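Local coordinates for D-methionine-binding lipoprotein MetQ (Escherichia coli, PDB 4YAH) that binds methionine as the substrate-binding component of an ATP-driven D-methionine transport system in Escherichia coli, at residues A41-V45 / A259-F263; F66-V70 / N202-Q208; L103-T109 / V228-R234; N108-P113 / G266-W271. All blocks are in the same frame, centred on the assembly; numbering follows the deposited sequence.

Contact 1 (A41-V45 / A259-F263); sequences AEQQV and ANKVF
Ala41 and Phe263 meet where the first turn of helix 41-57 packs against the last turn of helix 253-262, a helix-to-helix seam in the periplasmic binding protein fold of the NlpA family. No hydrogen bond crosses it, and the contact is made by apolar bumps set into shallow hollows. Ala41, Glu42 and Val45 line one such hollow on the early helix, and the outer end of the Phe263 ring enters it. Ala41 CB makes the closest approach, 3.5 Å from Phe263 CZ, while Val45 CG2 lies 3.8 Å from Phe263 CE2, farther round the ring.

The complementary bump is that same methyl. With CG1 anti to the backbone N (chi1 175°), Val45 turns CG2 into a hollow bounded by Ala259, Val262 CG1 and the Phe263 ring, and it lies 3.8 Å from Ala259 CA. Val262 forks over the neighbouring ground. Its CG1 faces Val45 CG2, its CG2 lies against Ala41 CB at 3.8 Å, and Gln44, its chain extended, brings OE1 against that CG2 methyl at the exposed margin. Phe110 of strand 103-111 also touches Val45 and Ala259.

Glu42 leads from this packing toward the ligand. Its OE1 is hydrogen-bonded to Thr204 OG1 and makes a weak bond to the amino group of the bound methionine. The carbon part of the side chain belongs to the seam: Glu42 CG sits at the edge of the Phe263 ring, near its plane, 3.9 Å from Phe263 CZ.

Contact 2 (F66-V70 / N202-Q208); sequences FNDYV and NTTYASQ. With MET (methionine), chain B.
Tyr69 reaches across to Thr204 beside the bound methionine, its OH donating to Thr204 OG1 (2.9 Å), which lies at the edge of the Tyr69 ring and in its plane. Tyr69 CG, anti to the carbonyl carbon (chi1 -76°), carries the ring there. The methionine methyl CE sits 3.5 Å above the centre of one face, and Tyr205 covers the opposite face obliquely, its CE1 3.3 Å from Tyr69 CZ and the planes at 56°. Tyr205 OH, above the rim of the Tyr69 ring, is buried with no polar partner in the structure. Asn202 holds the other end of the ligand, its ND2 giving the carboxylate OXT a nearly straight bond of 2.8 Å (167°).

In this two-lobed binding protein fold, the loop after strand 60-66 thus meets the turn after strand 196-201, with methionine beside the junction. Behind the first shell, Asn202 O accepts from Tyr205 N and Ala206 N, and Thr204 OG1 has Glu42 as a further partner. Asp68 OD2 caps the coming helix, accepting from Val70 N and Leu71 N. Farther out, Gln208 NE2 donates to Asn67 OD1 (2.8 Å) and Val39 O, and a water joins Asn67 ND2 to Gln208 OE1.

Contact 3 (L103-T109 / V228-R234); sequences LVAVGNT and VNLIVTR. With MET (methionine), chain B.
Val106 and Ile231 mark the tight part of this antiparallel strand pair, their CG2 methyls 3.7 Å apart and their chains crossing at about a right angle. Val106 N donates to Ile231 O over 2.8 Å, and Ile231 N in turn donates to Gly107 O. Two residues of strand 103-111 therefore stand opposite one of strand 229-234, a beta bulge that shifts the register between the Ala105-Val232 and Asn108-Leu230 pairs. Before it, Val104 and Thr233 exchange both backbone bonds. Beyond it, Thr109 N donates to Asn229 O, and Thr109, with OG1 between the backbone N and carbonyl carbon (chi1 58°), brings its OG1 to 3.1 Å from Asn229 CB while CG2 meets Ile231 CG1. A water joins Thr109 OG1 to Leu230 O.

The other side is looser. Ala105 is exposed, and its CB only grazes Leu230 CD1 at 4.0 Å. The partly exposed Asn108 lies alongside Leu230 and crosses Val228 at about a right angle; its ND2 is bonded to Gly270 O.

At the start of strand 229-234 the buried Asn229 turns to the ligand: OD1 accepts from the methionine N and ND2 donates to its O, each at 2.9 Å. In the six-stranded sheet, strand 229-234 runs between 103-111 and 83-88. Helix 241-250 covers Val106 and Thr233 through Val243, while helix 89-99 packs on Leu103 and Leu230 through Leu92.

Contact 4 (N108-P113 / G266-W271); sequences NTFVYP and GAVKGW. With MET (methionine), chain B.
Val111 and Val268 form an antiparallel hydrogen-bonded pair, each N donating to the other's O, with the two segments running 158° apart end to end. The ladder is short and is extended by Gly270 N, which donates to Thr109 O over 2.8 Å along a bent path (131°). The Asn108 side chain adds a further bond: ND2 gives a hydrogen to Gly270 O at 2.9 Å, approaching from above the carbonyl plane.

On one face of this ladder Phe110 meets Trp271 in an offset edge-to-face pair, the indole presenting its edge to the phenyl face with centroids 5.3 Å apart. Trp271 arrives there because its CG stands between the backbone N and the carbonyl carbon (chi1 65°), folding the indole back over Lys269, whose CG lies over the centre of the ring. Ala267 CB touches two rings, 4.0 Å from Phe110 CD1 and 3.9 Å from Tyr112 CE1. Tyr112 carries the surface on to the ligand, its CD2 being 3.8 Å from the methionine N.

At the far end Pro113 CD rests 3.3 Å from Gly266 O, and a water donates to both Pro113 O and Gly266 O. Val111 and Val268 touch through their CB atoms on the other face.

Strand 268-269 is the outermost of the six-stranded sheet, beside 103-111. Helix 253-262 covers Phe110 with Val255, Tyr256 and Ala259, Tyr250 of helix 241-250 adds to that cover, and Lys269 makes a salt bridge to Glu273 and a cation-pi contact with Tyr256.

Bound methionine is the common reference point: contacts 2, 3 and 4 touch it, and contact 1 brings Glu42 to about 3 Å from it. Contacts 1 and 2, with centres 12 Å apart, join through Glu42 and Thr204. Contacts 1 and 4 are joined by aromatic packing, Phe263 CE2 lying 3.5 Å from Tyr112 CE1. Contacts 2 and 4, centres 15 Å apart, meet where Thr203 CB packs 4.2 Å from Tyr112 CB. Contacts 3 and 4 share Asn108 and Thr109 and belong to one sheet; Asn229 N lies 2.8 Å from Phe110 O, probably hydrogen-bonded. Contacts 2 and 3 do not touch, their centres about 17 Å apart, and the ligand bridges them.

Contact 1 (A41-V45 / A259-F263)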
# COMPACT_ATOMS: atom_id res chain seq x y z
N ALA A 41 -3.32 7.69 7.72
CA ALA A 41 -1.98 8.08 8.07
C ALA A 41 -1.21 8.52 6.83
O ALA A 41 -0.32 9.36 6.95
CB ALA A 41 -1.27 6.95 8.75
N GLU A 42 -1.53 7.98 5.66
CA GLU A 42 -0.81 8.37 4.45
C GLU A 42 -1.14 9.83 4.11
O GLU A 42 -0.28 10.58 3.66
CB GLU A 42 -1.11 7.45 3.27
CG GLU A 42 -0.48 6.05 3.46
CD GLU A 42 -0.59 5.13 2.25
OE1 GLU A 42 -0.43 3.90 2.43
OE2 GLU A 42 -0.82 5.60 1.13
N GLN A 43 -2.38 10.23 4.33
CA GLN A 43 -2.75 11.63 4.14
C GLN A 43 -1.98 12.53 5.11
O GLN A 43 -1.54 13.61 4.73
CB GLN A 43 -4.26 11.84 4.33
CG GLN A 43 -4.69 13.28 4.12
CD GLN A 43 -6.13 13.53 4.49
OE1 GLN A 43 -6.90 12.59 4.70
NE2 GLN A 43 -6.50 14.80 4.60
N GLN A 44 -1.83 12.08 6.35
CA GLN A 44 -1.08 12.87 7.33
C GLN A 44 0.35 13.10 6.85
O GLN A 44 0.88 14.19 6.98
CB GLN A 44 -1.06 12.18 8.69
CG GLN A 44 -2.42 12.00 9.33
CD GLN A 44 -2.32 11.16 10.59
OE1 GLN A 44 -1.42 11.37 11.42
NE2 GLN A 44 -3.21 10.18 10.74
N VAL A 45 0.98 12.06 6.31
CA VAL A 45 2.35 12.17 5.83
C VAL A 45 2.39 13.13 4.65
O VAL A 45 3.29 13.95 4.54
CB VAL A 45 2.91 10.79 5.46
CG1 VAL A 45 4.30 10.88 4.84
CG2 VAL A 45 2.97 9.90 6.70
N ALA A 259 6.41 10.03 9.04
CA ALA A 259 5.98 8.67 8.71
C ALA A 259 6.46 7.66 9.75
O ALA A 259 5.73 6.72 10.09
CB ALA A 259 6.48 8.28 7.34
N ASN A 260 7.67 7.85 10.23
CA ASN A 260 8.25 6.88 11.15
C ASN A 260 7.49 6.90 12.47
O ASN A 260 7.32 5.87 13.13
CB ASN A 260 9.73 7.16 11.37
CG ASN A 260 10.38 6.18 12.33
OD1 ASN A 260 10.38 4.97 12.10
ND2 ASN A 260 10.95 6.70 13.41
N LYS A 261 7.01 8.08 12.82
CA LYS A 261 6.20 8.25 14.02
C LYS A 261 4.82 7.60 13.84
O LYS A 261 4.47 6.68 14.57
CB LYS A 261 6.05 9.73 14.34
CG LYS A 261 5.46 10.02 15.71
CD LYS A 261 6.32 9.44 16.82
CE LYS A 261 6.16 10.22 18.12
NZ LYS A 261 4.74 10.46 18.49
N VAL A 262 4.06 8.07 12.86
CA VAL A 262 2.68 7.63 12.74
C VAL A 262 2.58 6.14 12.36
O VAL A 262 1.63 5.49 12.76
CB VAL A 262 1.89 8.47 11.71
CG1 VAL A 262 2.33 8.19 10.30
CG2 VAL A 262 0.38 8.22 11.87
N PHE A 263 3.57 5.60 11.65
CA PHE A 263 3.53 4.18 11.29
C PHE A 263 4.34 3.32 12.26
O PHE A 263 4.59 2.14 12.00
CB PHE A 263 4.03 3.96 9.85
CG PHE A 263 3.08 4.49 8.81
CD1 PHE A 263 1.85 3.90 8.62
CD2 PHE A 263 3.42 5.60 8.03
CE1 PHE A 263 0.96 4.39 7.69
CE2 PHE A 263 2.53 6.10 7.09
CZ PHE A 263 1.30 5.50 6.91

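Contact 2 (F66-V70 / N202-Q208)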
# COMPACT_ATOMS: atom_id res chain seq x y z
N PHE A 66 -8.65 10.00 -1.33
CA PHE A 66 -9.35 8.82 -1.80
C PHE A 66 -9.34 7.79 -0.68
O PHE A 66 -8.54 7.91 0.24
CB PHE A 66 -8.67 8.23 -3.05
CG PHE A 66 -8.66 9.14 -4.24
CD1 PHE A 66 -9.66 9.06 -5.19
CD2 PHE A 66 -7.66 10.09 -4.39
CE1 PHE A 66 -9.66 9.92 -6.28
CE2 PHE A 66 -7.66 10.95 -5.47
CZ PHE A 66 -8.65 10.86 -6.42
N ASN A 67 -10.23 6.81 -0.74
CA ASN A 67 -10.16 5.66 0.16
C ASN A 67 -10.27 4.36 -0.61
O ASN A 67 -10.89 3.40 -0.16
CB ASN A 67 -11.26 5.72 1.22
CG ASN A 67 -11.02 4.73 2.34
OD1 ASN A 67 -9.88 4.53 2.75
ND2 ASN A 67 -12.08 4.08 2.81
N ASP A 68 -9.65 4.33 -1.78
CA ASP A 68 -9.58 3.11 -2.56
C ASP A 68 -8.36 3.19 -3.45
O ASP A 68 -7.72 4.24 -3.56
CB ASP A 68 -10.83 2.93 -3.40
CG ASP A 68 -10.81 3.79 -4.66
OD1 ASP A 68 -10.86 5.02 -4.51
OD2 ASP A 68 -10.71 3.23 -5.77
N TYR A 69 -8.06 2.08 -4.11
CA TYR A 69 -6.85 1.96 -4.91
C TYR A 69 -7.11 2.05 -6.41
O TYR A 69 -6.17 1.93 -7.21
CB TYR A 69 -6.18 0.63 -4.59
CG TYR A 69 -5.42 0.54 -3.28
CD1 TYR A 69 -4.97 1.66 -2.62
CD2 TYR A 69 -5.10 -0.70 -2.75
CE1 TYR A 69 -4.22 1.56 -1.47
CE2 TYR A 69 -4.35 -0.82 -1.61
CZ TYR A 69 -3.92 0.29 -0.97
OH TYR A 69 -3.18 0.13 0.17
N VAL A 70 -8.36 2.25 -6.81
CA VAL A 70 -8.72 2.30 -8.23
C VAL A 70 -8.91 3.74 -8.71
O VAL A 70 -8.31 4.16 -9.71
CB VAL A 70 -10.00 1.47 -8.47
CG1 VAL A 70 -10.45 1.56 -9.94
CG2 VAL A 70 -9.74 0.01 -8.07
N ASN A 202 -3.11 -4.04 4.12
CA ASN A 202 -2.19 -2.95 3.82
C ASN A 202 -2.14 -1.96 4.97
O ASN A 202 -3.16 -1.58 5.51
CB ASN A 202 -2.60 -2.20 2.55
CG ASN A 202 -2.73 -3.11 1.35
OD1 ASN A 202 -3.80 -3.68 1.10
ND2 ASN A 202 -1.65 -3.24 0.58
N THR A 203 -0.95 -1.50 5.28
CA THR A 203 -0.79 -0.55 6.37
C THR A 203 -1.59 0.73 6.14
O THR A 203 -2.01 1.35 7.11
CB THR A 203 0.68 -0.25 6.59
OG1 THR A 203 1.36 -1.49 6.79
CG2 THR A 203 0.89 0.63 7.79
N THR A 204 -1.83 1.07 4.87
CA THR A 204 -2.75 2.16 4.46
C THR A 204 -4.05 2.13 5.27
O THR A 204 -4.47 3.12 5.86
CB THR A 204 -3.17 2.03 2.98
OG1 THR A 204 -2.02 1.86 2.15
CG2 THR A 204 -3.95 3.26 2.54
N TYR A 205 -4.67 0.96 5.26
CA TYR A 205 -5.98 0.77 5.87
C TYR A 205 -5.90 0.27 7.31
O TYR A 205 -6.73 0.66 8.12
CB TYR A 205 -6.81 -0.17 4.98
CG TYR A 205 -6.97 0.39 3.57
CD1 TYR A 205 -6.31 -0.18 2.49
CD2 TYR A 205 -7.77 1.51 3.34
CE1 TYR A 205 -6.44 0.35 1.20
CE2 TYR A 205 -7.91 2.05 2.05
CZ TYR A 205 -7.24 1.46 1.00
OH TYR A 205 -7.37 1.97 -0.28
N ALA A 206 -4.89 -0.54 7.65
CA ALA A 206 -4.66 -0.93 9.05
C ALA A 206 -4.51 0.30 9.94
O ALA A 206 -5.02 0.35 11.06
CB ALA A 206 -3.43 -1.80 9.16
N SER A 207 -3.84 1.32 9.42
CA SER A 207 -3.58 2.52 10.19
C SER A 207 -4.87 3.32 10.46
O SER A 207 -4.94 4.10 11.40
CB SER A 207 -2.56 3.41 9.48
OG SER A 207 -3.15 4.02 8.35
N GLN A 208 -5.89 3.12 9.63
CA GLN A 208 -7.16 3.82 9.83
C GLN A 208 -7.86 3.40 11.12
O GLN A 208 -8.61 4.18 11.69
CB GLN A 208 -8.09 3.58 8.64
CG GLN A 208 -7.58 4.20 7.34
CD GLN A 208 -8.52 3.95 6.18
OE1 GLN A 208 -9.49 3.20 6.30
NE2 GLN A 208 -8.23 4.57 5.04
N MET B . 0.46 1.49 0.56
CA MET B . 0.15 0.19 -0.02
C MET B . 1.19 -0.82 0.40
O MET B . 2.38 -0.52 0.26
CB MET B . 0.09 0.27 -1.55
CG MET B . -0.42 -0.99 -2.23
SD MET B . -0.47 -0.89 -4.03
CE MET B . -1.90 0.18 -4.25
OXT MET B . 0.85 -1.93 0.86
O HOH W 1 -11.46 1.73 4.71

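Contact 3 (L103-T109 / V228-R234)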
# COMPACT_ATOMS: atom_id res chain seq x y z
N LEU A 103 1.05 5.86 -17.38
CA LEU A 103 1.53 6.46 -16.16
C LEU A 103 2.94 6.02 -15.90
O LEU A 103 3.34 4.93 -16.32
CB LEU A 103 0.68 6.06 -14.96
CG LEU A 103 -0.82 6.15 -15.13
CD1 LEU A 103 -1.52 5.71 -13.86
CD2 LEU A 103 -1.25 7.56 -15.49
N VAL A 104 3.67 6.84 -15.16
CA VAL A 104 5.05 6.56 -14.84
C VAL A 104 5.41 7.03 -13.43
O VAL A 104 4.84 7.99 -12.90
CB VAL A 104 6.02 7.21 -15.84
CG1 VAL A 104 5.80 6.66 -17.25
CG2 VAL A 104 5.88 8.71 -15.83
N ALA A 105 6.36 6.30 -12.83
CA ALA A 105 6.88 6.65 -11.53
C ALA A 105 7.90 7.77 -11.65
O ALA A 105 8.78 7.72 -12.51
CB ALA A 105 7.53 5.44 -10.88
N VAL A 106 7.79 8.77 -10.77
CA VAL A 106 8.72 9.89 -10.76
C VAL A 106 9.46 9.98 -9.44
O VAL A 106 10.23 10.91 -9.22
CB VAL A 106 8.00 11.24 -11.05
CG1 VAL A 106 7.40 11.23 -12.46
CG2 VAL A 106 6.92 11.54 -10.01
N GLY A 107 9.28 9.00 -8.56
CA GLY A 107 10.00 9.00 -7.31
C GLY A 107 9.46 7.95 -6.35
O GLY A 107 8.26 7.67 -6.38
N ASN A 108 10.34 7.41 -5.51
CA ASN A 108 9.96 6.49 -4.44
C ASN A 108 9.55 7.21 -3.18
O ASN A 108 10.10 8.26 -2.87
CB ASN A 108 11.11 5.55 -4.09
CG ASN A 108 11.53 4.67 -5.22
OD1 ASN A 108 10.77 4.44 -6.16
ND2 ASN A 108 12.75 4.15 -5.13
N THR A 109 8.64 6.61 -2.43
CA THR A 109 8.29 7.14 -1.12
C THR A 109 8.75 6.11 -0.08
O THR A 109 9.96 6.00 0.16
CB THR A 109 6.78 7.47 -1.03
OG1 THR A 109 5.99 6.30 -1.30
CG2 THR A 109 6.41 8.57 -2.05
N VAL A 228 8.15 -0.87 -2.60
CA VAL A 228 8.29 0.55 -2.29
C VAL A 228 7.18 1.30 -3.03
O VAL A 228 6.90 1.02 -4.19
CB VAL A 228 9.69 1.09 -2.67
CG1 VAL A 228 9.91 1.09 -4.18
CG2 VAL A 228 9.91 2.45 -2.06
N ASN A 229 6.53 2.22 -2.33
CA ASN A 229 5.47 3.02 -2.92
C ASN A 229 6.10 4.14 -3.78
O ASN A 229 7.29 4.43 -3.65
CB ASN A 229 4.55 3.60 -1.84
CG ASN A 229 3.58 2.58 -1.26
OD1 ASN A 229 2.51 2.94 -0.79
ND2 ASN A 229 3.97 1.30 -1.26
N LEU A 230 5.26 4.79 -4.59
CA LEU A 230 5.71 5.67 -5.66
C LEU A 230 4.87 6.93 -5.72
O LEU A 230 3.70 6.93 -5.36
CB LEU A 230 5.59 4.97 -7.01
CG LEU A 230 6.19 3.57 -7.13
CD1 LEU A 230 5.64 2.92 -8.39
CD2 LEU A 230 7.69 3.66 -7.17
N ILE A 231 5.49 8.00 -6.22
CA ILE A 231 4.76 9.15 -6.74
C ILE A 231 4.69 8.89 -8.23
O ILE A 231 5.71 8.54 -8.86
CB ILE A 231 5.47 10.47 -6.44
CG1 ILE A 231 5.52 10.68 -4.92
CG2 ILE A 231 4.72 11.66 -7.09
CD1 ILE A 231 6.56 11.66 -4.45
N VAL A 232 3.47 8.98 -8.77
CA VAL A 232 3.18 8.62 -10.14
C VAL A 232 2.46 9.76 -10.85
O VAL A 232 1.59 10.41 -10.28
CB VAL A 232 2.32 7.36 -10.17
CG1 VAL A 232 1.85 7.05 -11.56
CG2 VAL A 232 3.11 6.20 -9.63
N THR A 233 2.84 9.97 -12.12
CA THR A 233 2.21 10.97 -12.98
C THR A 233 1.83 10.33 -14.30
O THR A 233 2.09 9.15 -14.52
CB THR A 233 3.13 12.16 -13.28
OG1 THR A 233 4.21 11.72 -14.12
CG2 THR A 233 3.67 12.78 -12.02
N ARG A 234 1.25 11.13 -15.19
CA ARG A 234 1.09 10.68 -16.57
C ARG A 234 2.44 10.81 -17.27
O ARG A 234 3.32 11.54 -16.83
CB ARG A 234 0.03 11.50 -17.31
CG ARG A 234 -1.38 11.39 -16.74
CD ARG A 234 -2.33 12.27 -17.53
NE ARG A 234 -1.88 13.65 -17.50
CZ ARG A 234 -2.10 14.50 -16.50
NH1 ARG A 234 -2.80 14.13 -15.43
NH2 ARG A 234 -1.61 15.73 -16.58
N MET B . 0.46 1.49 0.56
CA MET B . 0.15 0.19 -0.02
C MET B . 1.19 -0.82 0.40
O MET B . 2.38 -0.52 0.26
CB MET B . 0.09 0.27 -1.55
CG MET B . -0.42 -0.99 -2.23
SD MET B . -0.47 -0.89 -4.03
CE MET B . -1.90 0.18 -4.25
OXT MET B . 0.85 -1.93 0.86
O HOH W 2 3.40 6.86 -2.39

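Contact 4 (N108-P113 / G266-W271)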
# COMPACT_ATOMS: atom_id res chain seq x y z
N ASN A 108 10.34 7.41 -5.51
CA ASN A 108 9.96 6.49 -4.44
C ASN A 108 9.55 7.21 -3.18
O ASN A 108 10.10 8.26 -2.87
CB ASN A 108 11.11 5.55 -4.09
CG ASN A 108 11.53 4.67 -5.22
OD1 ASN A 108 10.77 4.44 -6.16
ND2 ASN A 108 12.75 4.15 -5.13
N THR A 109 8.64 6.61 -2.43
CA THR A 109 8.29 7.14 -1.12
C THR A 109 8.75 6.11 -0.08
O THR A 109 9.96 6.00 0.16
CB THR A 109 6.78 7.47 -1.03
OG1 THR A 109 5.99 6.30 -1.30
CG2 THR A 109 6.41 8.57 -2.05
N PHE A 110 7.82 5.35 0.51
CA PHE A 110 8.18 4.37 1.55
C PHE A 110 7.81 2.95 1.18
O PHE A 110 6.88 2.71 0.41
CB PHE A 110 7.51 4.71 2.89
CG PHE A 110 7.81 6.10 3.37
CD1 PHE A 110 8.98 6.38 4.06
CD2 PHE A 110 6.92 7.13 3.13
CE1 PHE A 110 9.26 7.66 4.49
CE2 PHE A 110 7.19 8.43 3.56
CZ PHE A 110 8.36 8.69 4.24
N VAL A 111 8.56 2.00 1.73
CA VAL A 111 8.10 0.61 1.80
C VAL A 111 7.26 0.50 3.08
O VAL A 111 7.66 1.01 4.12
CB VAL A 111 9.25 -0.41 1.86
CG1 VAL A 111 8.70 -1.84 1.83
CG2 VAL A 111 10.25 -0.20 0.73
N TYR A 112 6.11 -0.17 2.98
CA TYR A 112 5.19 -0.38 4.10
C TYR A 112 5.03 -1.88 4.30
O TYR A 112 4.12 -2.48 3.73
CB TYR A 112 3.84 0.27 3.83
CG TYR A 112 3.84 1.77 3.75
CD1 TYR A 112 4.04 2.54 4.89
CD2 TYR A 112 3.60 2.41 2.55
CE1 TYR A 112 4.00 3.93 4.82
CE2 TYR A 112 3.56 3.80 2.48
CZ TYR A 112 3.77 4.54 3.62
OH TYR A 112 3.73 5.91 3.57
N PRO A 113 5.95 -2.51 5.05
CA PRO A 113 5.88 -3.97 5.14
C PRO A 113 4.52 -4.41 5.67
O PRO A 113 4.03 -3.88 6.66
CB PRO A 113 7.03 -4.32 6.09
CG PRO A 113 8.03 -3.18 5.90
CD PRO A 113 7.11 -1.97 5.78
N GLY A 266 7.01 1.33 10.80
CA GLY A 266 6.57 0.51 9.69
C GLY A 266 6.69 1.18 8.33
O GLY A 266 6.04 0.74 7.38
N ALA A 267 7.52 2.22 8.24
CA ALA A 267 7.76 2.94 6.97
C ALA A 267 9.27 3.01 6.70
O ALA A 267 10.02 3.58 7.49
CB ALA A 267 7.17 4.30 7.00
N VAL A 268 9.69 2.41 5.61
CA VAL A 268 11.10 2.39 5.22
C VAL A 268 11.36 3.36 4.07
O VAL A 268 10.73 3.26 3.02
CB VAL A 268 11.53 1.00 4.80
CG1 VAL A 268 13.03 0.98 4.44
CG2 VAL A 268 11.20 0.00 5.90
N LYS A 269 12.29 4.28 4.28
CA LYS A 269 12.64 5.27 3.26
C LYS A 269 13.09 4.58 1.97
O LYS A 269 13.95 3.69 1.99
CB LYS A 269 13.73 6.18 3.82
CG LYS A 269 14.10 7.33 2.94
CD LYS A 269 15.29 8.09 3.52
CE LYS A 269 14.96 8.68 4.88
NZ LYS A 269 16.12 9.44 5.42
N GLY A 270 12.49 4.98 0.84
CA GLY A 270 12.72 4.32 -0.42
C GLY A 270 13.54 5.13 -1.40
O GLY A 270 13.90 4.64 -2.46
N TRP A 271 13.82 6.38 -1.05
CA TRP A 271 14.58 7.26 -1.94
C TRP A 271 16.05 7.35 -1.57
O TRP A 271 16.49 6.87 -0.53
CB TRP A 271 13.96 8.65 -1.93
CG TRP A 271 14.01 9.39 -0.64
CD1 TRP A 271 15.03 10.17 -0.16
CD2 TRP A 271 12.96 9.48 0.34
NE1 TRP A 271 14.68 10.73 1.04
CE2 TRP A 271 13.42 10.32 1.37
CE3 TRP A 271 11.69 8.92 0.44
CZ2 TRP A 271 12.64 10.62 2.49
CZ3 TRP A 271 10.92 9.22 1.54
CH2 TRP A 271 11.40 10.06 2.55
N MET B . 0.46 1.49 0.56
CA MET B . 0.15 0.19 -0.02
C MET B . 1.19 -0.82 0.40
O MET B . 2.38 -0.52 0.26
CB MET B . 0.09 0.27 -1.55
CG MET B . -0.42 -0.99 -2.23
SD MET B . -0.47 -0.89 -4.03
CE MET B . -1.90 0.18 -4.25
OXT MET B . 0.85 -1.93 0.86
O HOH W 3 3.87 -1.19 7.22